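Local coordinates for enoyl-CoA hydratase (Mycobacterium avium, PDB 3OC7), which probably catalyses the hydration of the double bond of enoyl-CoA thioesters in fatty acid metabolism, as a trimeric member of the crotonase family, at residues Y87-R93 against E239-F245; F124-C130 against T158-K162; A153-L157 against A234-E240. All coordinates share one frame. Where two conformers were deposited one is given. Residues are numbered along the deposited sequence.

Contact 1. Residues Y87-R93 against E239-F245; sequences YDMAVER and EESARLF
Both segments are regular alpha-helix. Their axes run closer to antiparallel than to parallel, at 141°, and approach to 8.1 Å. Such close packing is possible because alanines meet at the crossing: the CA atoms of Ala90 and Ala242 lie 5.0 Å apart. Ala90 CB is 3.9 Å from Ala242 CB. Val91 widens this apolar centre, with its CB 3.9 Å from Ala242 CB. Tyr87 has chi1 t, which brings its ring over Ala242. Ala242 CB sits 4.0 Å from the centre of the Tyr87 ring, over its face, as a CH-pi contact. At the other edge Phe245, also t, offers a ring face to Arg93. This is a cation-pi pair, with Arg93 CZ 4.8 Å from the centre of the Phe245 ring. No direct hydrogen bond joins the two segments, but two waters bridge them. Water 1 links Tyr87 OH (3.0 Å) to Arg243 NH1 (2.8 Å). Water 2 links Ala90 O (2.9 Å) to Ser241 OG (2.8 Å). The contact is a small-residue helix-helix crossing with a partly exposed border. It joins the start of helix 86-106 to the end of helix 212-245, where Leu244 packs on the loop residues Val150 and Ala151 and on Gln213 of the second subunit.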
ATOM      1  N   TYR A  87      -4.790   7.804  35.355  1.00 25.55           N
ATOM      2  CA  TYR A  87      -5.343   8.252  34.070  1.00 25.01           C
ATOM      3  C   TYR A  87      -4.636   9.501  33.532  1.00 24.74           C
ATOM      4  O   TYR A  87      -4.281   9.549  32.349  1.00 23.87           O
ATOM      5  CB  TYR A  87      -6.868   8.479  34.138  1.00 25.14           C
ATOM      6  CG  TYR A  87      -7.469   8.906  32.806  1.00 25.08           C
ATOM      7  CD1 TYR A  87      -7.986   7.965  31.913  1.00 25.08           C
ATOM      8  CD2 TYR A  87      -7.494  10.253  32.426  1.00 24.89           C
ATOM      9  CE1 TYR A  87      -8.524   8.356  30.687  1.00 24.19           C
ATOM     10  CE2 TYR A  87      -8.025  10.652  31.200  1.00 25.29           C
ATOM     11  CZ  TYR A  87      -8.534   9.699  30.334  1.00 24.75           C
ATOM     12  OH  TYR A  87      -9.059  10.084  29.120  1.00 26.74           O
ATOM     13  N   ASP A  88      -4.429  10.495  34.394  1.00 24.71           N
ATOM     14  CA  ASP A  88      -3.775  11.748  33.989  1.00 24.69           C
ATOM     15  C   ASP A  88      -2.338  11.528  33.507  1.00 24.06           C
ATOM     16  O   ASP A  88      -1.924  12.108  32.492  1.00 23.26           O
ATOM     17  CB  ASP A  88      -3.808  12.784  35.124  1.00 25.57           C
ATOM     18  CG  ASP A  88      -5.211  13.306  35.410  1.00 27.29           C
ATOM     19  OD1 ASP A  88      -6.008  13.493  34.464  1.00 29.00           O
ATOM     20  OD2 ASP A  88      -5.519  13.548  36.600  1.00 30.66           O
ATOM     21  N   MET A  89      -1.585  10.691  34.221  1.00 23.66           N
ATOM     22  CA  MET A  89      -0.204  10.363  33.839  1.00 23.76           C
ATOM     23  C   MET A  89      -0.142   9.582  32.513  1.00 22.20           C
ATOM     24  O   MET A  89       0.728   9.845  31.674  1.00 22.02           O
ATOM     25  CB  MET A  89       0.526   9.597  34.958  1.00 24.79           C
ATOM     26  CG  MET A  89       1.042  10.474  36.114  1.00 28.40           C
ATOM     27  SD  MET A  89       1.698   9.573  37.549  1.00 35.45           S
ATOM     28  CE  MET A  89       3.277   8.986  36.944  1.00 35.06           C
ATOM     29  N   ALA A  90      -1.077   8.646  32.324  1.00 20.50           N
ATOM     30  CA  ALA A  90      -1.153   7.841  31.087  1.00 18.76           C
ATOM     31  C   ALA A  90      -1.531   8.655  29.835  1.00 17.94           C
ATOM     32  O   ALA A  90      -0.915   8.474  28.780  1.00 16.47           O
ATOM     33  CB  ALA A  90      -2.107   6.653  31.258  1.00 18.89           C
ATOM     34  N   VAL A  91      -2.517   9.549  29.948  1.00 16.78           N
ATOM     35  CA  VAL A  91      -2.912  10.399  28.803  1.00 16.43           C
ATOM     36  C   VAL A  91      -1.780  11.357  28.369  1.00 16.51           C
ATOM     37  O   VAL A  91      -1.558  11.569  27.165  1.00 15.35           O
ATOM     38  CB  VAL A  91      -4.296  11.121  29.020  1.00 15.75           C
ATOM     39  CG1 VAL A  91      -4.194  12.270  30.045  1.00 18.22           C
ATOM     40  CG2 VAL A  91      -4.867  11.602  27.689  1.00 16.55           C
ATOM     41  N   GLU A  92      -1.053  11.923  29.335  1.00 16.87           N
ATOM     42  CA  GLU A  92       0.094  12.791  29.040  0.50 17.18           C
ATOM     43  C   GLU A  92       1.267  12.029  28.424  1.00 16.71           C
ATOM     44  O   GLU A  92       1.954  12.538  27.536  1.00 16.60           O
ATOM     45  CB  GLU A  92       0.562  13.536  30.294  0.50 17.72           C
ATOM     46  CG  GLU A  92      -0.260  14.769  30.643  0.50 19.64           C
ATOM     47  CD  GLU A  92      -0.621  15.622  29.433  0.50 21.61           C
ATOM     48  OE1 GLU A  92       0.281  16.056  28.675  0.50 21.08           O
ATOM     49  OE2 GLU A  92      -1.821  15.870  29.250  0.50 23.40           O
ATOM     50  N   ARG A  93       1.515  10.802  28.896  1.00 16.71           N
ATOM     51  CA  ARG A  93       2.559   9.944  28.295  1.00 16.08           C
ATOM     52  C   ARG A  93       2.281   9.691  26.792  1.00 14.65           C
ATOM     53  O   ARG A  93       3.205   9.724  25.944  1.00 14.13           O
ATOM     54  CB  ARG A  93       2.710   8.596  29.038  1.00 17.25           C
ATOM     55  CG  ARG A  93       3.448   8.635  30.385  1.00 21.39           C
ATOM     56  CD  ARG A  93       3.932   7.225  30.779  1.00 24.35           C
ATOM     57  NE  ARG A  93       2.850   6.240  30.907  1.00 26.07           N
ATOM     58  CZ  ARG A  93       2.102   6.081  31.998  1.00 26.31           C
ATOM     59  NH1 ARG A  93       2.302   6.845  33.064  1.00 27.10           N
ATOM     60  NH2 ARG A  93       1.144   5.161  32.018  1.00 26.71           N
ATOM     61  N   GLU A 239      -6.512   9.425  24.358  1.00 12.94           N
ATOM     62  CA  GLU A 239      -7.597   9.098  25.316  1.00 13.85           C
ATOM     63  C   GLU A 239      -7.872   7.579  25.389  1.00 13.90           C
ATOM     64  O   GLU A 239      -8.048   7.015  26.481  1.00 14.59           O
ATOM     65  CB  GLU A 239      -8.870   9.913  25.002  1.00 14.42           C
ATOM     66  CG  GLU A 239      -8.663  11.430  25.207  1.00 16.43           C
ATOM     67  CD  GLU A 239      -9.861  12.301  24.839  1.00 20.86           C
ATOM     68  OE1 GLU A 239     -10.993  11.799  24.753  1.00 22.35           O
ATOM     69  OE2 GLU A 239      -9.651  13.521  24.641  1.00 21.43           O
ATOM     70  N   GLU A 240      -7.880   6.908  24.231  1.00 13.82           N
ATOM     71  CA  GLU A 240      -8.024   5.444  24.188  1.00 13.75           C
ATOM     72  C   GLU A 240      -6.898   4.715  24.944  1.00 14.03           C
ATOM     73  O   GLU A 240      -7.159   3.782  25.723  1.00 13.54           O
ATOM     74  CB  GLU A 240      -8.106   4.951  22.726  1.00 13.68           C
ATOM     75  CG  GLU A 240      -8.183   3.419  22.588  1.00 16.65           C
ATOM     76  CD  GLU A 240      -8.307   2.918  21.147  1.00 20.37           C
ATOM     77  OE1 GLU A 240      -8.427   3.731  20.200  1.00 22.47           O
ATOM     78  OE2 GLU A 240      -8.306   1.675  20.970  1.00 22.40           O
ATOM     79  N   SER A 241      -5.650   5.128  24.709  1.00 13.55           N
ATOM     80  CA  SER A 241      -4.468   4.566  25.378  0.70 13.70           C
ATOM     81  C   SER A 241      -4.624   4.600  26.907  1.00 14.33           C
ATOM     82  O   SER A 241      -4.358   3.615  27.609  1.00 14.40           O
ATOM     83  CB  SER A 241      -3.206   5.348  24.945  0.70 13.90           C
ATOM     84  OG  SER A 241      -2.002   4.844  25.528  0.70 12.68           O
ATOM     85  N   ALA A 242      -5.044   5.759  27.418  1.00 14.96           N
ATOM     86  CA  ALA A 242      -5.215   5.939  28.863  1.00 15.42           C
ATOM     87  C   ALA A 242      -6.353   5.115  29.480  1.00 15.96           C
ATOM     88  O   ALA A 242      -6.189   4.561  30.578  1.00 16.23           O
ATOM     89  CB  ALA A 242      -5.379   7.429  29.187  1.00 15.46           C
ATOM     90  N   ARG A 243      -7.496   5.045  28.789  1.00 16.91           N
ATOM     91  CA  ARG A 243      -8.607   4.165  29.211  1.00 17.65           C
ATOM     92  C   ARG A 243      -8.174   2.700  29.306  1.00 17.78           C
ATOM     93  O   ARG A 243      -8.520   1.997  30.265  1.00 17.69           O
ATOM     94  CB  ARG A 243      -9.810   4.280  28.263  1.00 18.17           C
ATOM     95  CG  ARG A 243     -10.600   5.578  28.357  1.00 20.75           C
ATOM     96  CD  ARG A 243     -12.001   5.445  27.733  1.00 24.27           C
ATOM     97  NE  ARG A 243     -11.986   5.057  26.320  1.00 26.58           N
ATOM     98  CZ  ARG A 243     -11.785   5.895  25.300  1.00 26.24           C
ATOM     99  NH1 ARG A 243     -11.564   7.189  25.517  1.00 26.34           N
ATOM    100  NH2 ARG A 243     -11.789   5.433  24.056  1.00 28.01           N
ATOM    101  N   LEU A 244      -7.425   2.218  28.313  1.00 16.49           N
ATOM    102  CA  LEU A 244      -6.963   0.835  28.356  1.00 16.84           C
ATOM    103  C   LEU A 244      -5.967   0.599  29.506  1.00 16.67           C
ATOM    104  O   LEU A 244      -6.047  -0.418  30.202  1.00 16.79           O
ATOM    105  CB  LEU A 244      -6.391   0.388  27.001  1.00 16.81           C
ATOM    106  CG  LEU A 244      -7.362   0.309  25.807  1.00 16.88           C
ATOM    107  CD1 LEU A 244      -6.596   0.301  24.472  1.00 16.47           C
ATOM    108  CD2 LEU A 244      -8.305  -0.912  25.901  1.00 19.08           C
ATOM    109  N   PHE A 245      -5.047   1.544  29.722  1.00 16.92           N
ATOM    110  CA  PHE A 245      -4.023   1.400  30.777  1.00 17.75           C
ATOM    111  C   PHE A 245      -4.601   1.158  32.196  1.00 18.15           C
ATOM    112  O   PHE A 245      -4.055   0.356  32.967  1.00 18.33           O
ATOM    113  CB  PHE A 245      -3.063   2.614  30.786  1.00 18.22           C
ATOM    114  CG  PHE A 245      -1.853   2.435  31.690  1.00 18.65           C
ATOM    115  CD1 PHE A 245      -0.730   1.739  31.249  1.00 21.19           C
ATOM    116  CD2 PHE A 245      -1.845   2.956  32.982  1.00 21.18           C
ATOM    117  CE1 PHE A 245       0.380   1.561  32.077  1.00 22.67           C
ATOM    118  CE2 PHE A 245      -0.737   2.778  33.827  1.00 22.27           C
ATOM    119  CZ  PHE A 245       0.378   2.081  33.365  1.00 22.58           C
TER
HETATM  120  O   HOH W   1     -11.453   8.758  27.837  1.00 28.42           O
HETATM  121  O   HOH W   2      -0.813   5.725  27.960  1.00 24.86           O

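Contact 2. Residues F124-C130 against T158-K162; sequences FGLVGAC and TLLPK
Segment 124-130 holds the end of helix 123-129, and Cys130 leaves helical geometry (phi/psi -62/147). Thr158 and Leu159 are helical, and Lys162 N bonds Leu159 O at 3.2 Å. The closest CA pair is Gly128 and Thr158, 4.9 Å. A CB on Gly128 would clash with Thr158 OG1, so the glycine permits this approach. Thr158 has chi1 p and gives a weak hydrogen bond from OG1 to Gly125 O (3.3 Å), which also accepts from Ala129 N (3.1 Å). Lys162 extends through t angles beyond chi1. Its NZ donates to Gly128 O (2.8 Å) and, weakly, to Cys130 O (3.2 Å), so its charged amine meets carbonyl oxygens at the C-terminal end of the helix. Thr158 O is buried without a partner. Leu159 CD1 packs on Phe124 CB at 4.2 Å. In this buried part of the crotonase fold, Arg166 of the third subunit also bonds Val127 O and Cys130 O. Helix 86-106 covers Leu126 and Ala129, and helix 165-174 packs on Leu159.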
ATOM      1  N   PHE A 124       8.511   1.051  18.372  1.00 12.67           N
ATOM      2  CA  PHE A 124       7.962   0.924  17.003  1.00 12.08           C
ATOM      3  C   PHE A 124       7.601   2.301  16.424  1.00 11.76           C
ATOM      4  O   PHE A 124       7.742   2.537  15.216  1.00 11.65           O
ATOM      5  CB  PHE A 124       6.700   0.045  16.981  1.00 12.62           C
ATOM      6  CG  PHE A 124       6.952  -1.445  16.899  1.00 12.69           C
ATOM      7  CD1 PHE A 124       7.065  -2.205  18.065  1.00 14.06           C
ATOM      8  CD2 PHE A 124       6.973  -2.107  15.672  1.00 13.98           C
ATOM      9  CE1 PHE A 124       7.251  -3.600  17.993  1.00 15.64           C
ATOM     10  CE2 PHE A 124       7.167  -3.509  15.579  1.00 14.35           C
ATOM     11  CZ  PHE A 124       7.330  -4.251  16.750  1.00 12.99           C
ATOM     12  N   GLY A 125       7.113   3.201  17.282  1.00 11.74           N
ATOM     13  CA  GLY A 125       6.713   4.551  16.843  1.00 11.46           C
ATOM     14  C   GLY A 125       7.882   5.399  16.352  1.00 11.12           C
ATOM     15  O   GLY A 125       7.728   6.138  15.373  1.00 11.57           O
ATOM     16  N   LEU A 126       9.045   5.283  17.011  1.00 11.40           N
ATOM     17  CA  LEU A 126      10.293   5.910  16.515  1.00 11.68           C
ATOM     18  C   LEU A 126      10.723   5.366  15.151  1.00 10.74           C
ATOM     19  O   LEU A 126      11.028   6.157  14.230  1.00 11.21           O
ATOM     20  CB  LEU A 126      11.458   5.758  17.518  1.00 12.33           C
ATOM     21  CG  LEU A 126      11.371   6.465  18.868  1.00 15.31           C
ATOM     22  CD1 LEU A 126      12.702   6.332  19.636  1.00 16.79           C
ATOM     23  CD2 LEU A 126      10.962   7.918  18.723  1.00 17.17           C
ATOM     24  N   VAL A 127      10.738   4.028  15.015  1.00  9.82           N
ATOM     25  CA  VAL A 127      11.083   3.386  13.731  1.00  9.85           C
ATOM     26  C   VAL A 127      10.126   3.867  12.612  1.00  9.57           C
ATOM     27  O   VAL A 127      10.576   4.209  11.499  1.00  9.71           O
ATOM     28  CB  VAL A 127      11.096   1.807  13.859  1.00  9.87           C
ATOM     29  CG1 VAL A 127      11.347   1.136  12.499  1.00 10.84           C
ATOM     30  CG2 VAL A 127      12.135   1.322  14.923  1.00 12.18           C
ATOM     31  N   GLY A 128       8.817   3.855  12.886  1.00  8.52           N
ATOM     32  CA  GLY A 128       7.817   4.345  11.915  1.00  8.81           C
ATOM     33  C   GLY A 128       7.958   5.807  11.491  1.00  8.53           C
ATOM     34  O   GLY A 128       7.777   6.135  10.298  1.00  8.81           O
ATOM     35  N   ALA A 129       8.354   6.681  12.430  1.00  8.97           N
ATOM     36  CA  ALA A 129       8.488   8.137  12.153  1.00  8.75           C
ATOM     37  C   ALA A 129       9.681   8.488  11.250  1.00  8.97           C
ATOM     38  O   ALA A 129       9.624   9.481  10.508  1.00  8.96           O
ATOM     39  CB  ALA A 129       8.553   8.950  13.475  1.00  9.74           C
ATOM     40  N   CYS A 130      10.769   7.708  11.333  1.00  8.06           N
ATOM     41  CA  CYS A 130      11.967   7.967  10.487  1.00  8.24           C
ATOM     42  C   CYS A 130      11.636   7.843   8.972  1.00  8.43           C
ATOM     43  O   CYS A 130      10.802   7.019   8.567  1.00  8.54           O
ATOM     44  CB  CYS A 130      13.140   7.063  10.909  1.00  8.07           C
ATOM     45  SG  CYS A 130      13.846   7.445  12.569  1.00 10.16           S
ATOM     46  N   THR A 158       2.134   6.313  12.834  1.00  8.59           N
ATOM     47  CA  THR A 158       3.229   6.080  11.853  1.00  9.14           C
ATOM     48  C   THR A 158       3.301   4.649  11.271  1.00  9.91           C
ATOM     49  O   THR A 158       3.859   4.481  10.174  1.00 10.53           O
ATOM     50  CB  THR A 158       4.637   6.510  12.403  1.00  8.40           C
ATOM     51  OG1 THR A 158       4.991   5.728  13.560  1.00  9.33           O
ATOM     52  CG2 THR A 158       4.697   8.035  12.701  1.00 10.09           C
ATOM     53  N   LEU A 159       2.751   3.638  11.965  1.00  9.91           N
ATOM     54  CA  LEU A 159       2.716   2.257  11.422  1.00 10.43           C
ATOM     55  C   LEU A 159       1.678   2.028  10.314  1.00 10.03           C
ATOM     56  O   LEU A 159       1.983   1.385   9.281  1.00 10.63           O
ATOM     57  CB  LEU A 159       2.511   1.208  12.537  1.00 10.72           C
ATOM     58  CG  LEU A 159       3.612   1.048  13.594  1.00 11.97           C
ATOM     59  CD1 LEU A 159       3.280  -0.153  14.471  1.00 13.68           C
ATOM     60  CD2 LEU A 159       4.998   0.912  12.968  1.00 13.59           C
ATOM     61  N   LEU A 160       0.457   2.529  10.498  1.00  8.82           N
ATOM     62  CA  LEU A 160      -0.602   2.238   9.505  1.00  9.76           C
ATOM     63  C   LEU A 160      -0.395   2.862   8.099  1.00  9.77           C
ATOM     64  O   LEU A 160      -0.788   2.229   7.105  1.00 10.70           O
ATOM     65  CB  LEU A 160      -2.020   2.471  10.065  1.00 10.47           C
ATOM     66  CG  LEU A 160      -2.419   1.604  11.276  1.00 10.89           C
ATOM     67  CD1 LEU A 160      -3.857   1.932  11.693  1.00 15.66           C
ATOM     68  CD2 LEU A 160      -2.243   0.086  11.040  1.00 12.81           C
ATOM     69  N   PRO A 161       0.236   4.054   7.996  1.00  9.35           N
ATOM     70  CA  PRO A 161       0.582   4.568   6.638  1.00  9.68           C
ATOM     71  C   PRO A 161       1.701   3.787   5.905  1.00  9.53           C
ATOM     72  O   PRO A 161       1.816   3.920   4.687  1.00 11.89           O
ATOM     73  CB  PRO A 161       1.019   6.031   6.893  1.00  9.93           C
ATOM     74  CG  PRO A 161       0.535   6.342   8.267  1.00 11.90           C
ATOM     75  CD  PRO A 161       0.452   5.069   9.047  1.00  9.92           C
ATOM     76  N   LYS A 162       2.512   2.985   6.617  1.00  9.10           N
ATOM     77  CA  LYS A 162       3.720   2.356   6.020  1.00  9.30           C
ATOM     78  C   LYS A 162       3.714   0.804   5.891  1.00  8.61           C
ATOM     79  O   LYS A 162       4.378   0.239   4.995  1.00  9.69           O
ATOM     80  CB  LYS A 162       4.994   2.876   6.731  1.00  8.92           C
ATOM     81  CG  LYS A 162       5.063   4.432   6.824  1.00 10.11           C
ATOM     82  CD  LYS A 162       6.443   4.976   7.272  1.00 10.03           C
ATOM     83  CE  LYS A 162       6.366   6.510   7.463  1.00  9.79           C
ATOM     84  NZ  LYS A 162       7.695   7.172   7.683  1.00 10.79           N
TER

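Contact 3. Residues A153-L157 against A234-E240; sequences AIISL and AERLAEE
In this crotonase-fold subunit a turn packs against the long helix 212-245. Residues Ala153 to Ser156 form a type I beta turn, with Ser156 N bonded to Ala153 O at 3.2 Å, and the turn leads on into the short helix that holds Ser156 and Leu157. Segment 234-240 is helical. Ile154 and Leu237 set the register, with CA atoms 5.7 Å apart. The contact between the segments is mainly apolar, and no hydrogen bond crosses it. Leu237 (chi1 m, chi2 t) is the central side chain and has the largest covered area. Its CD2 lies 4.3 Å from Ala153 CB. Ile154 has both chi angles m, which carries its CD1 to the helix, 4.2 Å from Leu237 CB and 4.2 Å from Ala238 CB. Leu157 (m, t) reaches Ala234, CD1 to CB 4.1 Å. Backbone atoms take part too: Ile154 CD1 is 3.8 Å from Ala238 N. Polar bonds lie around the contact. Ser156 OG bonds Pro152 O and Tyr172 OH, while Glu235 forms a salt bridge with Arg95 on helix 86-106. Leu221 of the second subunit packs on Ser156 and Leu237. The closest side-chain approach between the segments is Leu157 CD2 to Leu237 CD1, 3.8 Å.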
ATOM      1  N   ALA A 153      -2.194   1.682  20.077  1.00 10.72           N
ATOM      2  CA  ALA A 153      -2.970   2.856  19.669  1.00 10.74           C
ATOM      3  C   ALA A 153      -2.158   4.046  19.104  1.00 10.82           C
ATOM      4  O   ALA A 153      -2.259   4.357  17.904  1.00 10.59           O
ATOM      5  CB  ALA A 153      -3.952   3.292  20.800  1.00 11.32           C
ATOM      6  N   ILE A 154      -1.359   4.692  19.954  1.00 11.89           N
ATOM      7  CA  ILE A 154      -0.552   5.852  19.542  1.00 12.67           C
ATOM      8  C   ILE A 154       0.428   5.544  18.394  1.00 11.69           C
ATOM      9  O   ILE A 154       0.584   6.377  17.468  1.00 11.69           O
ATOM     10  CB  ILE A 154       0.209   6.484  20.739  1.00 13.32           C
ATOM     11  CG1 ILE A 154      -0.780   7.288  21.599  1.00 16.96           C
ATOM     12  CG2 ILE A 154       1.455   7.321  20.243  1.00 15.37           C
ATOM     13  CD1 ILE A 154      -1.211   8.660  21.004  1.00 16.06           C
ATOM     14  N   ILE A 155       1.068   4.370  18.430  1.00 11.26           N
ATOM     15  CA  ILE A 155       2.063   4.041  17.392  1.00 10.97           C
ATOM     16  C   ILE A 155       1.445   3.801  15.987  1.00 10.09           C
ATOM     17  O   ILE A 155       2.162   3.843  14.973  1.00  9.91           O
ATOM     18  CB  ILE A 155       3.025   2.894  17.805  1.00 10.29           C
ATOM     19  CG1 ILE A 155       2.287   1.565  17.981  1.00 12.46           C
ATOM     20  CG2 ILE A 155       3.830   3.258  19.075  1.00 12.39           C
ATOM     21  CD1 ILE A 155       3.190   0.413  18.421  1.00 13.62           C
ATOM     22  N   SER A 156       0.122   3.572  15.944  1.00  9.99           N
ATOM     23  CA  SER A 156      -0.645   3.462  14.681  1.00  9.31           C
ATOM     24  C   SER A 156      -0.513   4.702  13.767  1.00  9.75           C
ATOM     25  O   SER A 156      -0.638   4.591  12.534  1.00  9.10           O
ATOM     26  CB  SER A 156      -2.135   3.130  14.939  1.00  9.70           C
ATOM     27  OG  SER A 156      -2.327   1.806  15.450  1.00 10.19           O
ATOM     28  N   LEU A 157      -0.244   5.867  14.370  1.00  9.47           N
ATOM     29  CA  LEU A 157      -0.049   7.131  13.628  1.00  9.63           C
ATOM     30  C   LEU A 157       1.060   7.064  12.539  1.00  8.27           C
ATOM     31  O   LEU A 157       0.924   7.683  11.475  1.00 10.00           O
ATOM     32  CB  LEU A 157       0.232   8.305  14.593  1.00  9.72           C
ATOM     33  CG  LEU A 157      -0.919   8.771  15.491  1.00 10.53           C
ATOM     34  CD1 LEU A 157      -0.401   9.719  16.587  1.00 12.86           C
ATOM     35  CD2 LEU A 157      -2.047   9.402  14.666  1.00 11.75           C
ATOM     36  N   ALA A 234      -4.755  12.003  16.637  1.00 13.50           N
ATOM     37  CA  ALA A 234      -3.836  11.950  17.793  1.00 12.89           C
ATOM     38  C   ALA A 234      -4.509  12.065  19.175  1.00 13.15           C
ATOM     39  O   ALA A 234      -4.161  11.308  20.099  1.00 13.68           O
ATOM     40  CB  ALA A 234      -2.711  12.995  17.643  1.00 12.85           C
ATOM     41  N   GLU A 235      -5.432  13.025  19.322  1.00 13.85           N
ATOM     42  CA  GLU A 235      -6.105  13.212  20.614  1.00 14.41           C
ATOM     43  C   GLU A 235      -7.018  12.032  20.992  1.00 14.53           C
ATOM     44  O   GLU A 235      -6.949  11.559  22.132  1.00 14.49           O
ATOM     45  CB  GLU A 235      -6.830  14.564  20.696  1.00 14.95           C
ATOM     46  CG  GLU A 235      -7.599  14.799  22.022  1.00 16.69           C
ATOM     47  CD  GLU A 235      -6.707  14.876  23.268  1.00 17.16           C
ATOM     48  OE1 GLU A 235      -5.490  15.136  23.156  1.00 17.85           O
ATOM     49  OE2 GLU A 235      -7.251  14.685  24.379  1.00 20.16           O
ATOM     50  N   ARG A 236      -7.837  11.566  20.042  1.00 14.99           N
ATOM     51  CA  ARG A 236      -8.693  10.389  20.245  0.50 15.17           C
ATOM     52  C   ARG A 236      -7.877   9.152  20.641  1.00 14.71           C
ATOM     53  O   ARG A 236      -8.265   8.412  21.564  1.00 15.29           O
ATOM     54  CB  ARG A 236      -9.555  10.108  19.001  0.50 15.33           C
ATOM     55  CG  ARG A 236     -10.598   9.001  19.177  0.50 18.01           C
ATOM     56  CD  ARG A 236     -11.367   8.742  17.893  0.50 19.74           C
ATOM     57  NE  ARG A 236     -10.473   8.568  16.753  0.50 21.37           N
ATOM     58  CZ  ARG A 236      -9.919   7.411  16.406  0.50 21.68           C
ATOM     59  NH1 ARG A 236     -10.165   6.312  17.106  0.50 21.84           N
ATOM     60  NH2 ARG A 236      -9.120   7.353  15.351  0.50 21.61           N
ATOM     61  N   LEU A 237      -6.739   8.929  19.965  1.00 13.51           N
ATOM     62  CA  LEU A 237      -5.856   7.795  20.283  1.00 12.87           C
ATOM     63  C   LEU A 237      -5.169   7.897  21.656  1.00 13.04           C
ATOM     64  O   LEU A 237      -4.983   6.878  22.327  1.00 12.84           O
ATOM     65  CB  LEU A 237      -4.837   7.517  19.156  1.00 12.72           C
ATOM     66  CG  LEU A 237      -5.395   7.043  17.796  1.00 11.51           C
ATOM     67  CD1 LEU A 237      -4.253   7.127  16.731  1.00 13.64           C
ATOM     68  CD2 LEU A 237      -6.012   5.632  17.844  1.00 14.31           C
ATOM     69  N   ALA A 238      -4.805   9.121  22.072  1.00 12.94           N
ATOM     70  CA  ALA A 238      -4.243   9.343  23.421  1.00 12.83           C
ATOM     71  C   ALA A 238      -5.255   9.013  24.538  1.00 12.98           C
ATOM     72  O   ALA A 238      -4.898   8.365  25.530  1.00 13.56           O
ATOM     73  CB  ALA A 238      -3.682  10.808  23.566  1.00 12.87           C
ATOM     74  N   GLU A 239      -6.512   9.425  24.358  1.00 12.94           N
ATOM     75  CA  GLU A 239      -7.597   9.098  25.316  1.00 13.85           C
ATOM     76  C   GLU A 239      -7.872   7.579  25.389  1.00 13.90           C
ATOM     77  O   GLU A 239      -8.048   7.015  26.481  1.00 14.59           O
ATOM     78  CB  GLU A 239      -8.870   9.913  25.002  1.00 14.42           C
ATOM     79  CG  GLU A 239      -8.663  11.430  25.207  1.00 16.43           C
ATOM     80  CD  GLU A 239      -9.861  12.301  24.839  1.00 20.86           C
ATOM     81  OE1 GLU A 239     -10.993  11.799  24.753  1.00 22.35           O
ATOM     82  OE2 GLU A 239      -9.651  13.521  24.641  1.00 21.43           O
ATOM     83  N   GLU A 240      -7.880   6.908  24.231  1.00 13.82           N
ATOM     84  CA  GLU A 240      -8.024   5.444  24.188  1.00 13.75           C
ATOM     85  C   GLU A 240      -6.898   4.715  24.944  1.00 14.03           C
ATOM     86  O   GLU A 240      -7.159   3.782  25.723  1.00 13.54           O
ATOM     87  CB  GLU A 240      -8.106   4.951  22.726  1.00 13.68           C
ATOM     88  CG  GLU A 240      -8.183   3.419  22.588  1.00 16.65           C
ATOM     89  CD  GLU A 240      -8.307   2.918  21.147  1.00 20.37           C
ATOM     90  OE1 GLU A 240      -8.427   3.731  20.200  1.00 22.47           O
ATOM     91  OE2 GLU A 240      -8.306   1.675  20.970  1.00 22.40           O
TER

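Overall arrangement
Contacts 1 and 3 use overlapping parts of helix 212-245 and share Glu239 and Glu240. Their centres are 10 Å apart, and Val91 CG2 touches Ala238 O at 3.9 Å. Contacts 2 and 3 are joined through helix 156-159, with centres 13 Å apart. There Ile155 CD1 meets Phe124 CB at 3.8 Å. Contacts 1 and 2 do not touch; their nearest atoms are about 10 Å apart. The series runs from contact 1, about 19 Å from the chain centre, to contact 2, about 6 Å from it. All three reach other subunits of the trimer. A bound 1,2-ethanediol, probably from the crystallisation liquor, lies about 4 Å from the Leu237 side chain in contact 3.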